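Local coordinates for protein MFP2b (Ascaris suum, PDB 2BJR) that binds a zinc ion and probably enhances the polymerization of MSP that drives amoeboid motility of nematode sperm, at residues G326-D329 with R334-I337; A315-D320 with K344-P349; Q228-W233 with P239-I244. All coordinates share one frame; numbering follows the deposited sequence.

Contact 1: residues G326-D329 with R334-I337; sequences GKAD and RATI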
# COMPACT_ATOMS: atom_id res chain seq x y z
N GLY A 326 -1.77 -18.22 -4.95
CA GLY A 326 -2.44 -17.82 -3.72
C GLY A 326 -1.46 -17.27 -2.69
O GLY A 326 -0.66 -16.39 -2.98
N LYS A 327 -1.57 -17.72 -1.47
CA LYS A 327 -0.81 -17.07 -0.39
C LYS A 327 -0.17 -18.12 0.52
O LYS A 327 -0.64 -19.25 0.59
CB LYS A 327 -1.74 -16.11 0.37
CG LYS A 327 -2.77 -16.85 1.32
CD LYS A 327 -3.85 -15.87 1.84
CE LYS A 327 -4.86 -16.58 2.78
NZ LYS A 327 -4.26 -16.78 4.17
N ALA A 328 0.86 -17.74 1.28
CA ALA A 328 1.46 -18.63 2.29
C ALA A 328 1.97 -17.82 3.45
O ALA A 328 2.34 -16.63 3.31
CB ALA A 328 2.63 -19.44 1.70
N ASP A 329 1.95 -18.48 4.60
CA ASP A 329 2.61 -18.05 5.80
C ASP A 329 3.79 -19.01 5.98
O ASP A 329 3.61 -20.17 6.34
CB ASP A 329 1.65 -18.21 6.95
CG ASP A 329 2.23 -17.75 8.29
OD1 ASP A 329 3.45 -17.74 8.46
OD2 ASP A 329 1.48 -17.31 9.20
N ARG A 334 1.85 -22.77 6.22
CA ARG A 334 0.48 -22.87 5.72
C ARG A 334 0.43 -22.17 4.37
O ARG A 334 1.16 -21.20 4.15
CB ARG A 334 -0.42 -22.15 6.70
CG ARG A 334 -1.89 -22.38 6.54
CD ARG A 334 -2.68 -21.97 7.80
NE ARG A 334 -4.08 -22.29 7.66
CZ ARG A 334 -5.00 -21.46 7.22
NH1 ARG A 334 -4.66 -20.25 6.79
NH2 ARG A 334 -6.25 -21.87 7.12
N ALA A 335 -0.40 -22.66 3.47
CA ALA A 335 -0.61 -22.01 2.17
C ALA A 335 -2.00 -22.32 1.69
O ALA A 335 -2.52 -23.45 1.85
CB ALA A 335 0.44 -22.51 1.17
N THR A 336 -2.63 -21.32 1.08
CA THR A 336 -4.00 -21.48 0.58
C THR A 336 -4.31 -20.74 -0.72
O THR A 336 -3.55 -19.88 -1.14
CB THR A 336 -5.03 -21.06 1.66
OG1 THR A 336 -5.28 -19.65 1.63
CG2 THR A 336 -4.55 -21.25 3.08
N ILE A 337 -5.41 -21.15 -1.35
CA ILE A 337 -5.95 -20.48 -2.51
C ILE A 337 -7.46 -20.37 -2.33
O ILE A 337 -8.06 -21.16 -1.56
CB ILE A 337 -5.68 -21.25 -3.80
CG1 ILE A 337 -6.12 -22.73 -3.68
CG2 ILE A 337 -4.27 -21.14 -4.20
CD1 ILE A 337 -6.18 -23.47 -5.03
O HOH W 1 -6.37 -18.25 5.34
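Water 1 is gripped from both strands: it accepts a hydrogen bond from K327 NZ at 2.8 Å and another from R334 NH1 at 3.0 Å, lying in the plane of the guanidinium at its edge. The two cationic ends stay 4.4 Å apart, measured from K327 NZ to R334 NH1, and the shared acceptor probably eases their repulsion. K327 reaches the water by running alongside T336, both side chains pointing the same way, until a bend at chi4 (78°) turns NZ aside; its CE passes 3.3 Å from T336 OG1, which is itself hydrogen-bonded to E343. T336 CG2 lies over one face of the R334 guanidinium, displaced toward the rim. Beneath these groups the backbones are paired antiparallel. K327 and T336 exchange two hydrogen bonds, K327 N to T336 O being nearly straight at 169°, and D329 and R334 form a second such pair. Between them A328 and A335 make a non-hydrogen-bonded pair whose methyl groups touch on the other face, CB to CB at 3.8 Å. The D329 carboxylate turns away to bond N332 in the connecting turn. Strands 322-329 and 334-339 form a beta hairpin that packs through K327 on V240 and M241.

Contact 2: residues A315-D320 with K344-P349; sequences AVLIVD and KVLVGP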
# COMPACT_ATOMS: atom_id res chain seq x y z
N ALA A 315 2.45 -16.96 -3.17
CA ALA A 315 2.94 -18.33 -3.37
C ALA A 315 2.11 -19.03 -4.40
O ALA A 315 0.89 -18.93 -4.40
CB ALA A 315 2.90 -19.07 -2.08
N VAL A 316 2.77 -19.75 -5.30
CA VAL A 316 2.11 -20.65 -6.20
C VAL A 316 2.07 -22.01 -5.50
O VAL A 316 3.11 -22.55 -5.10
CB VAL A 316 2.91 -20.76 -7.51
CG1 VAL A 316 2.27 -21.75 -8.43
CG2 VAL A 316 3.03 -19.40 -8.19
N LEU A 317 0.87 -22.55 -5.36
CA LEU A 317 0.62 -23.87 -4.80
C LEU A 317 0.52 -24.88 -5.93
O LEU A 317 0.13 -24.53 -7.04
CB LEU A 317 -0.72 -23.88 -4.05
CG LEU A 317 -0.75 -23.29 -2.65
CD1 LEU A 317 -0.46 -21.82 -2.70
CD2 LEU A 317 -2.08 -23.58 -1.98
N ILE A 318 0.85 -26.13 -5.62
CA ILE A 318 0.58 -27.25 -6.51
C ILE A 318 -0.62 -28.02 -5.96
O ILE A 318 -0.53 -28.61 -4.89
CB ILE A 318 1.80 -28.21 -6.59
CG1 ILE A 318 3.05 -27.46 -7.01
CG2 ILE A 318 1.50 -29.37 -7.52
CD1 ILE A 318 2.93 -26.72 -8.32
N VAL A 319 -1.72 -27.98 -6.69
CA VAL A 319 -2.99 -28.57 -6.30
C VAL A 319 -3.50 -29.43 -7.46
O VAL A 319 -3.69 -28.94 -8.59
CB VAL A 319 -4.03 -27.47 -6.01
CG1 VAL A 319 -5.45 -28.07 -5.74
CG2 VAL A 319 -3.60 -26.66 -4.87
N ASP A 320 -3.69 -30.73 -7.21
CA ASP A 320 -4.15 -31.63 -8.27
C ASP A 320 -3.12 -31.63 -9.39
O ASP A 320 -3.47 -31.70 -10.56
CB ASP A 320 -5.53 -31.17 -8.82
CG ASP A 320 -6.68 -31.36 -7.82
OD1 ASP A 320 -6.51 -32.09 -6.81
OD2 ASP A 320 -7.81 -30.79 -7.97
N LYS A 344 -8.96 -23.57 -0.28
CA LYS A 344 -8.21 -24.82 -0.20
C LYS A 344 -6.93 -24.58 0.59
O LYS A 344 -6.12 -23.70 0.25
CB LYS A 344 -7.94 -25.36 -1.59
CG LYS A 344 -6.96 -26.52 -1.70
CD LYS A 344 -7.38 -27.79 -0.98
CE LYS A 344 -6.70 -29.02 -1.60
NZ LYS A 344 -6.98 -30.28 -0.83
N VAL A 345 -6.73 -25.39 1.62
CA VAL A 345 -5.66 -25.18 2.57
C VAL A 345 -4.63 -26.34 2.61
O VAL A 345 -5.01 -27.50 2.77
CB VAL A 345 -6.26 -25.01 4.01
CG1 VAL A 345 -5.18 -24.79 5.04
CG2 VAL A 345 -7.36 -23.91 4.06
N LEU A 346 -3.35 -25.98 2.51
CA LEU A 346 -2.22 -26.88 2.72
C LEU A 346 -1.44 -26.50 3.97
O LEU A 346 -1.27 -25.35 4.27
CB LEU A 346 -1.26 -26.84 1.50
CG LEU A 346 -1.86 -27.03 0.12
CD1 LEU A 346 -0.70 -27.08 -0.89
CD2 LEU A 346 -2.66 -28.27 0.03
N VAL A 347 -0.98 -27.50 4.72
CA VAL A 347 -0.15 -27.27 5.89
C VAL A 347 1.01 -28.25 5.97
O VAL A 347 0.93 -29.36 5.40
CB VAL A 347 -0.93 -27.44 7.24
CG1 VAL A 347 -2.04 -26.42 7.32
CG2 VAL A 347 -1.52 -28.89 7.38
N GLY A 348 2.01 -27.83 6.72
CA GLY A 348 3.15 -28.67 7.10
C GLY A 348 3.93 -29.05 5.87
O GLY A 348 4.19 -28.21 5.04
N PRO A 349 4.25 -30.34 5.72
CA PRO A 349 5.06 -30.79 4.57
C PRO A 349 4.38 -30.54 3.22
O PRO A 349 5.05 -30.44 2.18
CB PRO A 349 5.21 -32.32 4.78
CG PRO A 349 4.64 -32.64 6.11
CD PRO A 349 3.84 -31.44 6.61
O HOH W 2 -7.13 -31.49 -3.93
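Strands 315-319 and 344-347 run almost at right angles, 96° between their directions, with 9.4 Å between the segment axes at closest approach, and no hydrogen bond passes from one backbone to the other. Both belong to one curled antiparallel sheet, in which strands 322-329 and 334-339 come between them, so the contact is made by side chains meeting across the inside of the curl. L317 and L346 both point toward the opposite strand and carry the centre of it. The two side chains run past one another, pointing opposite ways, and each touches with a single methyl branch: L317 CD2 rests 3.9 Å from L346 CD1 and 4.0 Å from L346 CG. In L346 the first torsion sets CG beside the backbone N (chi1 -51°), and the extended chi2 (-175°) then carries CD1 forward to L317. From there L346 CD1 is 4.3 Å from I318 O. A335 and I337 of strand 334-339 pack against L317, C354 also touches it, and V351 lies against L346, so that the leucine pair is part of a larger apolar cluster. Toward the exposed end, the aliphatic part of K344 runs loosely beside V319, with K344 CE 4.4 Å from V319 CG1. D320 and K344 carry opposite charges that do not meet, D320 OD1 lying 6.3 Å from K344 NZ. Water 2 spans the gap, donating to D320 OD1 at 3.0 Å and accepting a weak hydrogen bond from K344 NZ at 3.3 Å.

Contact 3: residues Q228-W233 with P239-I244; sequences QYVALW and PVMGRI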
# COMPACT_ATOMS: atom_id res chain seq x y z
N GLN A 228 -1.47 -15.18 -14.24
CA GLN A 228 -1.95 -14.76 -12.93
C GLN A 228 -0.89 -13.89 -12.30
O GLN A 228 0.27 -14.19 -12.40
CB GLN A 228 -2.19 -15.98 -12.08
CG GLN A 228 -3.32 -16.85 -12.53
CD GLN A 228 -3.35 -18.23 -11.88
OE1 GLN A 228 -2.89 -18.43 -10.74
NE2 GLN A 228 -3.89 -19.20 -12.60
N TYR A 229 -1.29 -12.82 -11.63
CA TYR A 229 -0.37 -11.84 -11.12
C TYR A 229 -0.68 -11.54 -9.66
O TYR A 229 -1.78 -11.76 -9.20
CB TYR A 229 -0.45 -10.55 -11.89
CG TYR A 229 -0.23 -10.71 -13.41
CD1 TYR A 229 -1.29 -11.13 -14.24
CD2 TYR A 229 0.99 -10.43 -13.98
CE1 TYR A 229 -1.13 -11.24 -15.61
CE2 TYR A 229 1.17 -10.60 -15.36
CZ TYR A 229 0.07 -10.96 -16.16
OH TYR A 229 0.21 -11.12 -17.51
N VAL A 230 0.35 -11.12 -8.93
CA VAL A 230 0.24 -10.92 -7.49
C VAL A 230 -0.58 -9.67 -7.10
O VAL A 230 -0.33 -8.58 -7.58
CB VAL A 230 1.63 -10.76 -6.90
CG1 VAL A 230 1.54 -10.43 -5.35
CG2 VAL A 230 2.43 -12.04 -7.10
N ALA A 231 -1.53 -9.86 -6.19
CA ALA A 231 -2.34 -8.76 -5.66
C ALA A 231 -2.57 -9.03 -4.19
O ALA A 231 -2.50 -10.19 -3.75
CB ALA A 231 -3.64 -8.70 -6.41
N LEU A 232 -2.86 -7.94 -3.46
CA LEU A 232 -3.15 -7.92 -2.05
C LEU A 232 -4.50 -7.31 -1.78
O LEU A 232 -4.87 -6.31 -2.39
CB LEU A 232 -2.10 -7.10 -1.35
CG LEU A 232 -2.23 -6.74 0.13
CD1 LEU A 232 -2.04 -7.96 0.95
CD2 LEU A 232 -1.28 -5.61 0.49
N TRP A 233 -5.24 -7.96 -0.89
CA TRP A 233 -6.54 -7.51 -0.42
C TRP A 233 -6.49 -7.61 1.12
O TRP A 233 -5.50 -8.08 1.68
CB TRP A 233 -7.55 -8.48 -0.93
CG TRP A 233 -8.93 -8.06 -1.00
CD1 TRP A 233 -9.41 -6.86 -1.39
CD2 TRP A 233 -10.06 -8.88 -0.74
NE1 TRP A 233 -10.78 -6.87 -1.41
CE2 TRP A 233 -11.21 -8.10 -0.99
CE3 TRP A 233 -10.22 -10.21 -0.35
CZ2 TRP A 233 -12.51 -8.62 -0.88
CZ3 TRP A 233 -11.52 -10.72 -0.22
CH2 TRP A 233 -12.64 -9.92 -0.48
N PRO A 239 -4.02 -9.24 5.94
CA PRO A 239 -3.56 -9.21 4.55
C PRO A 239 -3.77 -10.53 3.85
O PRO A 239 -3.52 -11.61 4.42
CB PRO A 239 -2.08 -8.89 4.69
CG PRO A 239 -1.68 -9.47 6.00
CD PRO A 239 -2.88 -9.31 6.87
N VAL A 240 -4.32 -10.47 2.64
CA VAL A 240 -4.62 -11.64 1.83
C VAL A 240 -3.96 -11.47 0.47
O VAL A 240 -4.35 -10.59 -0.32
CB VAL A 240 -6.12 -11.76 1.61
CG1 VAL A 240 -6.49 -13.07 0.94
CG2 VAL A 240 -6.83 -11.60 2.95
N MSE A 241 -2.97 -12.32 0.19
CA MSE A 241 -2.41 -12.37 -1.15
C MSE A 241 -3.27 -13.28 -2.01
O MSE A 241 -3.84 -14.25 -1.59
CB MSE A 241 -0.96 -12.85 -1.19
CG MSE A 241 -0.01 -12.04 -0.45
SE MSE A 241 0.37 -10.34 -1.25
CE MSE A 241 1.64 -9.84 0.08
N GLY A 242 -3.42 -12.88 -3.25
CA GLY A 242 -4.16 -13.66 -4.16
C GLY A 242 -3.77 -13.33 -5.58
O GLY A 242 -2.66 -12.87 -5.83
N ARG A 243 -4.68 -13.61 -6.51
CA ARG A 243 -4.37 -13.52 -7.93
C ARG A 243 -5.28 -12.60 -8.70
O ARG A 243 -6.48 -12.54 -8.42
CB ARG A 243 -4.41 -14.92 -8.52
CG ARG A 243 -5.75 -15.61 -8.65
CD ARG A 243 -5.63 -17.04 -9.18
NE ARG A 243 -6.92 -17.74 -9.20
CZ ARG A 243 -7.46 -18.35 -8.14
NH1 ARG A 243 -6.82 -18.35 -6.97
NH2 ARG A 243 -8.63 -18.94 -8.22
N ILE A 244 -4.71 -11.86 -9.65
CA ILE A 244 -5.47 -11.17 -10.68
C ILE A 244 -5.15 -11.68 -12.08
O ILE A 244 -4.11 -12.29 -12.30
CB ILE A 244 -5.32 -9.67 -10.64
CG1 ILE A 244 -3.86 -9.28 -10.82
CG2 ILE A 244 -5.89 -9.11 -9.34
CD1 ILE A 244 -3.62 -7.80 -11.13
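With CG between the backbone N and the carbonyl carbon (chi1 70°) and the chain extended from there to NE, R243 lies alongside Q228, whose own CG sits beside its backbone N (chi1 -68°). The two side chains point the same way, and Q228 OE1 meets the R243 methylene CD at 3.4 Å. R243 forms a salt bridge with E224, and Q228 bonds N225 and T220; they also bond G338 (R243) and L325 (Q228), on strands 334-339 and 322-329. The other side-chain contacts are apolar. On one face I244 CG2 touches A231 CB at 3.7 Å, and I244 CG1 meets Y229 CB at 3.8 Å. The opposite face carries selenomethionine M241, whose SE packs 4.0 Å from L232 CD1; the same methyl reaches P239 CB at 3.9 Å. W233 swings its indole away to bond I266 and stack on F255. Six backbone hydrogen bonds pair Y229 with I244, A231 with G242 and W233 with V240; two, A231 N to G242 O and V240 N to W233 O, come in from above the carbonyl plane. Strands 229-235 and 238-247, their segments at 132°, form a twisted beta hairpin.

Overall arrangement
Contacts 1 and 2 belong to one curled sheet: the hairpin of contact 1 supplies the two strands between 313-319 and 342-347, which contact 2 joins across the curl. Backbone bonds link the two contacts directly, between A335 and L346 and between G326 and A315. Contact 3 is a hairpin of a different sheet, yet K327 of contact 1 packs on V240 and M241, helping to join the two sheets together with the polar ends of Q228 and R243. Contacts 1 and 3 are buried and rest on backbone ladders, whereas contact 2 is partly exposed and relies on side chains and a water. Contact 3 is the most central, its centre about 13 Å from that of the chain; all three are remote from the zinc site.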